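Local coordinates for protein voltage-sensor containing phosphatase (Ciona intestinalis, PDB 3V0D) that probably dephosphorylates phosphoinositides under the control of a membrane voltage sensor, through a PTEN-like phosphatase domain joined to a C2 domain, at residues G145-D148 with E152-E155. The protein carries 1 engineered substitution. Sequence-based numbering, arbitrary orientation.
With PO4 (phosphate ion), chain D.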
ATOM      1  N   GLY A 145     -16.021   3.635 -12.674  1.00 17.79           N
ATOM      2  CA  GLY A 145     -16.879   4.813 -12.609  1.00 19.17           C
ATOM      3  C   GLY A 145     -17.895   4.837 -11.492  1.00 17.95           C
ATOM      4  O   GLY A 145     -18.683   5.754 -11.436  1.00 19.33           O
ATOM      5  N   LYS A 146     -17.866   3.846 -10.605  1.00 18.27           N
ATOM      6  CA  LYS A 146     -18.808   3.809  -9.485  1.00 19.20           C
ATOM      7  C   LYS A 146     -18.587   4.960  -8.511  1.00 18.47           C
ATOM      8  O   LYS A 146     -19.540   5.431  -7.863  1.00 18.79           O
ATOM      9  CB  LYS A 146     -18.749   2.445  -8.787  1.00 20.15           C
ATOM     10  CG  LYS A 146     -19.544   1.408  -9.635  1.00 27.14           C
ATOM     11  CD  LYS A 146     -19.405  -0.030  -9.254  1.00 28.40           C
ATOM     12  CE  LYS A 146     -20.372  -0.886 -10.077  1.00 29.05           C
ATOM     13  NZ  LYS A 146     -20.258  -0.735 -11.551  1.00 27.78           N
ATOM     14  N   PHE A 147     -17.333   5.391  -8.418  1.00 18.74           N
ATOM     15  CA  PHE A 147     -16.947   6.545  -7.615  1.00 19.23           C
ATOM     16  C   PHE A 147     -16.029   7.400  -8.445  1.00 20.95           C
ATOM     17  O   PHE A 147     -15.365   6.899  -9.350  1.00 22.16           O
ATOM     18  CB  PHE A 147     -16.210   6.116  -6.340  1.00 19.82           C
ATOM     19  CG  PHE A 147     -17.020   5.172  -5.519  1.00 18.38           C
ATOM     20  CD1 PHE A 147     -16.861   3.810  -5.655  1.00 19.12           C
ATOM     21  CD2 PHE A 147     -18.032   5.639  -4.683  1.00 18.76           C
ATOM     22  CE1 PHE A 147     -17.645   2.941  -4.937  1.00 20.49           C
ATOM     23  CE2 PHE A 147     -18.817   4.760  -3.971  1.00 18.91           C
ATOM     24  CZ  PHE A 147     -18.631   3.422  -4.108  1.00 19.68           C
ATOM     25  N   ASP A 148     -15.977   8.673  -8.079  1.00 22.57           N
ATOM     26  CA  ASP A 148     -15.158   9.693  -8.723  1.00 24.48           C
ATOM     27  C   ASP A 148     -13.909  10.044  -7.908  1.00 23.11           C
ATOM     28  O   ASP A 148     -12.985  10.668  -8.434  1.00 24.78           O
ATOM     29  CB  ASP A 148     -15.963  11.023  -8.859  1.00 27.97           C
ATOM     30  CG  ASP A 148     -17.174  10.936  -9.773  1.00 30.71           C
ATOM     31  OD1 ASP A 148     -18.167  11.662  -9.503  1.00 34.01           O
ATOM     32  OD2 ASP A 148     -17.129  10.209 -10.788  1.00 35.51           O
ATOM     33  N   GLU A 152     -14.039   8.121  -1.577  1.00 18.24           N
ATOM     34  CA  GLU A 152     -15.311   7.422  -1.603  1.00 18.00           C
ATOM     35  C   GLU A 152     -15.112   5.951  -1.949  1.00 16.88           C
ATOM     36  O   GLU A 152     -15.781   5.091  -1.374  1.00 17.14           O
ATOM     37  CB  GLU A 152     -16.278   8.065  -2.577  1.00 19.25           C
ATOM     38  CG  GLU A 152     -16.830   9.353  -2.068  1.00 21.91           C
ATOM     39  CD  GLU A 152     -17.540  10.087  -3.164  1.00 23.47           C
ATOM     40  OE1 GLU A 152     -16.839  10.588  -4.071  1.00 25.77           O
ATOM     41  OE2 GLU A 152     -18.788  10.163  -3.147  1.00 25.33           O
ATOM     42  N   ALA A 153     -14.224   5.643  -2.896  1.00 16.38           N
ATOM     43  CA  ALA A 153     -14.016   4.253  -3.269  1.00 16.18           C
ATOM     44  C   ALA A 153     -13.438   3.465  -2.091  1.00 15.94           C
ATOM     45  O   ALA A 153     -13.898   2.350  -1.786  1.00 16.80           O
ATOM     46  CB  ALA A 153     -13.103   4.159  -4.465  1.00 16.82           C
ATOM     47  N   LEU A 154     -12.453   4.056  -1.395  1.00 16.21           N
ATOM     48  CA  LEU A 154     -11.826   3.423  -0.230  1.00 16.99           C
ATOM     49  C   LEU A 154     -12.844   3.206   0.873  1.00 17.27           C
ATOM     50  O   LEU A 154     -12.881   2.148   1.483  1.00 17.40           O
ATOM     51  CB  LEU A 154     -10.687   4.309   0.285  1.00 17.59           C
ATOM     52  CG  LEU A 154      -9.431   4.232  -0.573  1.00 18.23           C
ATOM     53  CD1 LEU A 154      -8.557   5.451  -0.352  1.00 20.28           C
ATOM     54  CD2 LEU A 154      -8.666   2.953  -0.232  1.00 20.28           C
ATOM     55  N   GLU A 155     -13.665   4.211   1.158  1.00 17.24           N
ATOM     56  CA  GLU A 155     -14.654   4.077   2.209  1.00 17.99           C
ATOM     57  C   GLU A 155     -15.685   3.038   1.839  1.00 17.61           C
ATOM     58  O   GLU A 155     -16.136   2.305   2.713  1.00 18.64           O
ATOM     59  CB  GLU A 155     -15.304   5.416   2.490  1.00 19.13           C
ATOM     60  CG  GLU A 155     -14.375   6.328   3.240  1.00 22.18           C
ATOM     61  CD  GLU A 155     -15.014   7.542   3.836  1.00 27.45           C
ATOM     62  OE1 GLU A 155     -14.256   8.341   4.416  1.00 31.89           O
ATOM     63  OE2 GLU A 155     -16.242   7.705   3.750  1.00 29.17           O
TER
HETATM   64  P   PO4 D   3     -22.116  -3.991 -12.570  0.85 22.01           P
HETATM   65  O1  PO4 D   3     -21.202  -4.022 -13.771  0.85 28.19           O
HETATM   66  O2  PO4 D   3     -23.419  -4.624 -13.018  0.85 28.46           O
HETATM   67  O3  PO4 D   3     -21.457  -4.832 -11.494  0.85 24.70           O
HETATM   68  O4  PO4 D   3     -22.328  -2.582 -12.120  0.85 25.27           O
HETATM   69  O   HOH W   1     -17.531   9.625  -6.246  1.00 53.05           O
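Phe147 and Ala153 bring their backbones to a CA–CA separation of 5.7 Å where the loop after helix 131-143, opened by a Schellman motif at Gly145, runs beside the first turns of helix 150-161. No direct hydrogen bond joins 145-148 to 152-155; the Phe147 ring supplies the direct packing, and a water adds a polar bridge. With CG anti to the carbonyl carbon (chi1 -56°), this ring presents one face to the helix backbone. Ala153 CA lies 4.1 Å from the centroid of the Phe147 ring and 27° off the normal, a CH-pi contact. Glu152 O sits over the same face, displaced toward the rim, while Glu152 CB packs against Phe147 CD2 at 3.7 Å. Beyond CG the Glu152 chain extends to its carboxylate, whose OE1 is hydrogen-bonded to Thr149 OG1 and accepts a 2.5 Å bond from the water O. That water O in turn accepts from Asp148 N at 2.6 Å. Away from this contact, Lys146 NZ forms a salt bridge with Asp144 OD1 and donates to phosphate O4. Within the tensin-type phosphatase domain, the loop packs Phe147 against Leu141 of helix 131-143, Ala153 meets Ser138 of that helix, and Leu154 reaches helix 176-191.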